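Local atomic coordinates of Spermidine/putrescine ABC transporter, periplasmic binding protein (Treponema pallidum, PDB entry 2V84), a protein that binds polyamines such as spermidine and putrescine and probably acts as the receptor component of a polyamine ABC transporter. Residues V84-L98 with I115-Y127. Residues are numbered along the deposited sequence; the frame is centred on the assembly and turned at random.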
loop_
_atom_site.group_PDB
_atom_site.type_symbol
_atom_site.label_atom_id
_atom_site.label_comp_id
_atom_site.label_asym_id
_atom_site.label_seq_id
_atom_site.Cartn_x
_atom_site.Cartn_y
_atom_site.Cartn_z
ATOM N N VAL A 84 3.300 -10.802 -4.373
ATOM C CA VAL A 84 2.706 -12.155 -4.272
ATOM C C VAL A 84 2.943 -12.951 -5.569
ATOM O O VAL A 84 3.332 -14.156 -5.532
ATOM C CB VAL A 84 1.217 -12.133 -3.869
ATOM C CG1 VAL A 84 0.626 -13.561 -3.920
ATOM C CG2 VAL A 84 1.067 -11.565 -2.455
ATOM N N SER A 85 2.733 -12.290 -6.703
ATOM C CA SER A 85 2.898 -12.918 -8.012
ATOM C C SER A 85 4.356 -13.324 -8.278
ATOM O O SER A 85 4.631 -14.462 -8.688
ATOM C CB SER A 85 2.338 -12.009 -9.102
ATOM O OG SER A 85 2.646 -12.487 -10.415
ATOM N N ILE A 86 5.288 -12.408 -8.012
ATOM C CA ILE A 86 6.737 -12.699 -8.081
ATOM C C ILE A 86 7.105 -13.912 -7.239
ATOM O O ILE A 86 7.813 -14.823 -7.714
ATOM C CB ILE A 86 7.609 -11.472 -7.603
ATOM C CG1 ILE A 86 7.539 -10.317 -8.604
ATOM C CG2 ILE A 86 9.056 -11.886 -7.366
ATOM C CD1 ILE A 86 7.877 -8.923 -8.015
ATOM N N MET A 87 6.625 -13.929 -5.995
ATOM C CA MET A 87 7.005 -14.982 -5.039
ATOM C C MET A 87 6.355 -16.333 -5.319
ATOM O O MET A 87 6.944 -17.373 -5.007
ATOM C CB MET A 87 6.718 -14.560 -3.603
ATOM C CG MET A 87 7.588 -13.395 -3.144
ATOM S SD MET A 87 6.862 -12.676 -1.676
ATOM C CE MET A 87 7.977 -13.363 -0.474
ATOM N N LYS A 88 5.160 -16.316 -5.906
ATOM C CA LYS A 88 4.549 -17.553 -6.415
ATOM C C LYS A 88 5.405 -18.215 -7.509
ATOM O O LYS A 88 5.638 -19.431 -7.488
ATOM C CB LYS A 88 3.131 -17.283 -6.931
ATOM C CG LYS A 88 2.046 -17.497 -5.892
ATOM C CD LYS A 88 0.696 -17.049 -6.398
ATOM C CE LYS A 88 0.043 -18.093 -7.278
ATOM N NZ LYS A 88 -1.408 -17.794 -7.429
ATOM N N ARG A 89 5.892 -17.417 -8.459
ATOM C CA ARG A 89 6.665 -17.978 -9.579
ATOM C C ARG A 89 8.041 -18.493 -9.154
ATOM O O ARG A 89 8.580 -19.443 -9.749
ATOM C CB ARG A 89 6.807 -16.961 -10.701
ATOM C CG ARG A 89 5.475 -16.432 -11.236
ATOM C CD ARG A 89 5.686 -15.798 -12.583
ATOM N NE ARG A 89 6.690 -14.745 -12.525
ATOM C CZ ARG A 89 6.408 -13.473 -12.720
ATOM N NH1 ARG A 89 5.161 -13.129 -12.997
ATOM N NH2 ARG A 89 7.356 -12.544 -12.645
ATOM N N LYS A 90 8.591 -17.859 -8.124
ATOM C CA LYS A 90 9.848 -18.262 -7.505
ATOM C C LYS A 90 9.644 -19.343 -6.457
ATOM O O LYS A 90 10.605 -19.788 -5.831
ATOM C CB LYS A 90 10.532 -17.048 -6.864
ATOM C CG LYS A 90 11.177 -16.092 -7.848
ATOM C CD LYS A 90 12.404 -15.410 -7.230
ATOM C CE LYS A 90 13.225 -14.684 -8.288
ATOM N NZ LYS A 90 14.677 -14.624 -7.941
ATOM N N HIS A 91 8.387 -19.749 -6.261
ATOM C CA HIS A 91 8.012 -20.846 -5.353
ATOM C C HIS A 91 8.390 -20.601 -3.902
ATOM O O HIS A 91 8.865 -21.504 -3.220
ATOM C CB HIS A 91 8.602 -22.171 -5.838
ATOM C CG HIS A 91 8.301 -22.465 -7.269
ATOM N ND1 HIS A 91 7.060 -22.891 -7.693
ATOM C CD2 HIS A 91 9.078 -22.398 -8.377
ATOM C CE1 HIS A 91 7.089 -23.088 -8.999
ATOM N NE2 HIS A 91 8.301 -22.791 -9.439
ATOM N N LEU A 92 8.156 -19.374 -3.440
ATOM C CA LEU A 92 8.574 -18.953 -2.107
ATOM C C LEU A 92 7.504 -19.061 -1.029
ATOM O O LEU A 92 7.794 -18.835 0.154
ATOM C CB LEU A 92 9.108 -17.518 -2.157
ATOM C CG LEU A 92 10.622 -17.313 -2.206
ATOM C CD1 LEU A 92 11.347 -18.386 -3.007
ATOM C CD2 LEU A 92 10.905 -15.930 -2.754
ATOM N N LEU A 93 6.289 -19.436 -1.447
ATOM C CA LEU A 93 5.105 -19.374 -0.600
ATOM C C LEU A 93 4.437 -20.729 -0.479
ATOM O O LEU A 93 4.506 -21.551 -1.406
ATOM C CB LEU A 93 4.100 -18.349 -1.160
ATOM C CG LEU A 93 4.621 -16.911 -1.297
ATOM C CD1 LEU A 93 3.532 -15.995 -1.840
ATOM C CD2 LEU A 93 5.161 -16.400 0.040
ATOM N N GLU A 94 3.782 -20.964 0.659
ATOM C CA GLU A 94 3.094 -22.252 0.894
ATOM C C GLU A 94 1.623 -22.103 0.647
ATOM O O GLU A 94 1.085 -21.018 0.864
ATOM C CB GLU A 94 3.299 -22.735 2.324
ATOM C CG GLU A 94 4.757 -23.010 2.614
ATOM C CD GLU A 94 4.980 -23.806 3.870
ATOM O OE1 GLU A 94 4.038 -23.965 4.663
ATOM O OE2 GLU A 94 6.119 -24.285 4.070
ATOM N N LYS A 95 0.996 -23.174 0.159
ATOM C CA LYS A 95 -0.470 -23.190 0.006
ATOM C C LYS A 95 -1.134 -22.952 1.352
ATOM O O LYS A 95 -0.672 -23.437 2.385
ATOM C CB LYS A 95 -0.948 -24.516 -0.633
ATOM C CG LYS A 95 -0.545 -24.644 -2.109
ATOM C CD LYS A 95 -1.185 -25.867 -2.788
ATOM C CE LYS A 95 -0.747 -25.975 -4.263
ATOM N NZ LYS A 95 -1.380 -27.155 -4.906
ATOM N N ILE A 96 -2.227 -22.203 1.330
ATOM C CA ILE A 96 -3.001 -21.883 2.513
ATOM C C ILE A 96 -4.210 -22.812 2.568
ATOM O O ILE A 96 -4.806 -23.123 1.541
ATOM C CB ILE A 96 -3.436 -20.388 2.486
ATOM C CG1 ILE A 96 -2.174 -19.513 2.584
ATOM C CG2 ILE A 96 -4.412 -20.081 3.621
ATOM C CD1 ILE A 96 -2.405 -17.997 2.517
ATOM N N ASP A 97 -4.514 -23.306 3.767
ATOM C CA ASP A 97 -5.671 -24.160 4.007
ATOM C C ASP A 97 -6.823 -23.276 4.441
ATOM O O ASP A 97 -6.916 -22.880 5.609
ATOM C CB ASP A 97 -5.351 -25.221 5.081
ATOM C CG ASP A 97 -6.536 -26.106 5.406
ATOM O OD1 ASP A 97 -7.586 -26.026 4.722
ATOM O OD2 ASP A 97 -6.438 -26.894 6.364
ATOM N N LEU A 98 -7.694 -22.948 3.496
ATOM C CA LEU A 98 -8.732 -21.970 3.773
ATOM C C LEU A 98 -9.797 -22.495 4.733
ATOM O O LEU A 98 -10.588 -21.709 5.270
ATOM C CB LEU A 98 -9.371 -21.456 2.482
ATOM C CG LEU A 98 -8.496 -20.657 1.504
ATOM C CD1 LEU A 98 -9.340 -20.313 0.269
ATOM C CD2 LEU A 98 -7.881 -19.413 2.139
ATOM N N ILE A 115 -8.124 -9.546 -7.575
ATOM C CA ILE A 115 -6.876 -10.185 -7.150
ATOM C C ILE A 115 -6.429 -11.311 -8.080
ATOM O O ILE A 115 -6.298 -12.461 -7.656
ATOM C CB ILE A 115 -6.910 -10.652 -5.656
ATOM C CG1 ILE A 115 -8.039 -11.638 -5.367
ATOM C CG2 ILE A 115 -6.997 -9.451 -4.716
ATOM C CD1 ILE A 115 -7.783 -12.523 -4.144
ATOM N N ALA A 116 -6.180 -10.959 -9.346
ATOM C CA ALA A 116 -5.825 -11.940 -10.381
ATOM C C ALA A 116 -4.461 -12.633 -10.191
ATOM O O ALA A 116 -4.201 -13.642 -10.840
ATOM C CB ALA A 116 -5.925 -11.312 -11.777
ATOM N N TYR A 117 -3.602 -12.110 -9.316
ATOM C CA TYR A 117 -2.330 -12.784 -9.002
ATOM C C TYR A 117 -2.568 -14.101 -8.230
ATOM O O TYR A 117 -1.735 -15.016 -8.283
ATOM C CB TYR A 117 -1.394 -11.852 -8.207
ATOM C CG TYR A 117 -2.054 -11.289 -6.982
ATOM C CD1 TYR A 117 -2.099 -12.019 -5.782
ATOM C CD2 TYR A 117 -2.684 -10.048 -7.027
ATOM C CE1 TYR A 117 -2.751 -11.525 -4.675
ATOM C CE2 TYR A 117 -3.334 -9.548 -5.919
ATOM C CZ TYR A 117 -3.351 -10.281 -4.752
ATOM O OH TYR A 117 -4.016 -9.795 -3.664
ATOM N N ASP A 118 -3.708 -14.192 -7.530
ATOM C CA ASP A 118 -4.041 -15.360 -6.687
ATOM C C ASP A 118 -5.544 -15.379 -6.365
ATOM O O ASP A 118 -5.950 -15.229 -5.199
ATOM C CB ASP A 118 -3.212 -15.306 -5.401
ATOM C CG ASP A 118 -3.182 -16.623 -4.657
ATOM O OD1 ASP A 118 -3.065 -17.691 -5.295
ATOM O OD2 ASP A 118 -3.278 -16.577 -3.419
ATOM N N PRO A 119 -6.384 -15.554 -7.399
ATOM C CA PRO A 119 -7.828 -15.326 -7.332
ATOM C C PRO A 119 -8.591 -16.227 -6.359
ATOM O O PRO A 119 -9.669 -15.842 -5.869
ATOM C CB PRO A 119 -8.279 -15.603 -8.777
ATOM C CG PRO A 119 -7.241 -16.503 -9.302
ATOM C CD PRO A 119 -5.979 -16.013 -8.744
ATOM N N LYS A 120 -8.054 -17.416 -6.098
ATOM C CA LYS A 120 -8.707 -18.370 -5.203
ATOM C C LYS A 120 -8.056 -18.351 -3.817
ATOM O O LYS A 120 -8.407 -19.155 -2.949
ATOM C CB LYS A 120 -8.723 -19.789 -5.804
ATOM C CG LYS A 120 -9.387 -19.869 -7.193
ATOM C CD LYS A 120 -9.569 -21.309 -7.670
ATOM C CE LYS A 120 -10.360 -21.366 -8.980
ATOM N NZ LYS A 120 -10.519 -22.764 -9.513
ATOM N N MET A 121 -7.135 -17.407 -3.619
ATOM C CA MET A 121 -6.438 -17.215 -2.331
ATOM C C MET A 121 -5.675 -18.474 -1.908
ATOM O O MET A 121 -5.651 -18.856 -0.723
ATOM C CB MET A 121 -7.434 -16.793 -1.253
ATOM C CG MET A 121 -8.085 -15.400 -1.503
ATOM S SD MET A 121 -9.235 -14.942 -0.201
ATOM C CE MET A 121 -10.724 -15.725 -0.799
ATOM N N GLU A 122 -5.064 -19.121 -2.888
ATOM C CA GLU A 122 -4.357 -20.366 -2.648
ATOM C C GLU A 122 -3.025 -20.147 -1.935
ATOM O O GLU A 122 -2.539 -21.036 -1.253
ATOM C CB GLU A 122 -4.171 -21.114 -3.964
ATOM C CG GLU A 122 -3.425 -22.416 -3.820
ATOM C CD GLU A 122 -3.477 -23.268 -5.071
ATOM O OE1 GLU A 122 -3.363 -22.718 -6.189
ATOM O OE2 GLU A 122 -3.627 -24.487 -4.915
ATOM N N TYR A 123 -2.451 -18.951 -2.083
ATOM C CA TYR A 123 -1.132 -18.662 -1.549
ATOM C C TYR A 123 -1.177 -17.357 -0.787
ATOM O O TYR A 123 -0.164 -16.913 -0.257
ATOM C CB TYR A 123 -0.102 -18.550 -2.666
ATOM C CG TYR A 123 0.282 -19.884 -3.294
ATOM C CD1 TYR A 123 1.304 -20.643 -2.761
ATOM C CD2 TYR A 123 -0.381 -20.361 -4.427
ATOM C CE1 TYR A 123 1.666 -21.862 -3.343
ATOM C CE2 TYR A 123 -0.039 -21.589 -5.013
ATOM C CZ TYR A 123 0.988 -22.328 -4.468
ATOM O OH TYR A 123 1.367 -23.532 -5.034
ATOM N N SER A 124 -2.342 -16.716 -0.751
ATOM C CA SER A 124 -2.427 -15.361 -0.154
ATOM C C SER A 124 -3.826 -15.068 0.333
ATOM O O SER A 124 -4.781 -15.561 -0.239
ATOM C CB SER A 124 -2.015 -14.291 -1.182
ATOM O OG SER A 124 -2.947 -14.195 -2.266
ATOM N N VAL A 125 -3.956 -14.239 1.365
ATOM C CA VAL A 125 -5.285 -13.779 1.777
ATOM C C VAL A 125 -5.219 -12.280 1.921
ATOM O O VAL A 125 -4.332 -11.806 2.573
ATOM C CB VAL A 125 -5.707 -14.370 3.151
ATOM C CG1 VAL A 125 -7.061 -13.758 3.618
ATOM C CG2 VAL A 125 -5.822 -15.920 3.075
ATOM N N PRO A 126 -6.130 -11.518 1.286
ATOM C CA PRO A 126 -6.019 -10.055 1.400
ATOM C C PRO A 126 -5.967 -9.504 2.820
ATOM O O PRO A 126 -6.720 -9.945 3.690
ATOM C CB PRO A 126 -7.299 -9.550 0.712
ATOM C CG PRO A 126 -7.592 -10.606 -0.279
ATOM C CD PRO A 126 -7.210 -11.909 0.367
ATOM N N TYR A 127 -5.099 -8.510 3.019
ATOM C CA TYR A 127 -4.883 -7.856 4.299
ATOM C C TYR A 127 -5.502 -6.449 4.248
ATOM O O TYR A 127 -6.228 -6.040 5.160
ATOM C CB TYR A 127 -3.364 -7.783 4.508
ATOM C CG TYR A 127 -2.897 -7.274 5.829
ATOM C CD1 TYR A 127 -2.924 -5.913 6.125
ATOM C CD2 TYR A 127 -2.366 -8.150 6.770
ATOM C CE1 TYR A 127 -2.475 -5.450 7.324
ATOM C CE2 TYR A 127 -1.916 -7.686 7.999
ATOM C CZ TYR A 127 -1.973 -6.348 8.268
ATOM O OH TYR A 127 -1.506 -5.868 9.481
HETATM O O HOH W 1 1.471 -18.308 1.296
#
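The backbone of 84-98 meets that of 115-127 at two places, with the CA atoms of Ser-85 and Tyr-117 5.3 Å apart and those of Lys-95 and Tyr-123 4.8 Å apart, and a single direct backbone hydrogen bond, Ile-96 N to Glu-122 O, ties them near the second. A water lies between Glu-94 O and Tyr-123 O and links the two carbonyls. Lys-88 shows how one long side chain can join a helix to a loop: its chain bends at chi3 (81°), and NZ hydrogen-bonds Tyr-117 O, in the carbonyl plane on a lone pair, and forms a salt bridge with Asp-118 OD1 (2.7 Å), on its anti side but 33° out of the carboxylate plane. The other oxygen, OD2, accepts from Tyr-123 N on the syn side and from Ser-124 OG through its anti lone pair, so both carboxylate oxygens are held. In this periplasmic solute-binding fold, helix 81-89 ends in a Schellman motif at His-91, and 115-127 runs through two type I turns into strand 125-137. The side chain of Ser-85 lies about 9 Å from that of Arg-167, a predicted spermidine-binding residue. Tyr-123 lies between two lysines: CE of Lys-88 approaches CD2 (3.7 Å), CG of Lys-95 approaches CZ (3.6 Å), and Leu-93 O sits at the ring edge. Lys-95, extended beside Glu-122 and pointing the same way, forms a long salt bridge from NZ to OE2 (3.5 Å). Ile-96 CD1 lies against the Tyr-123–Ser-124 peptide and reaches on to Val-125 CG2, which Leu-98 CD2 also approaches. Val-84 CG1 packs obliquely on CD1 of Tyr-117.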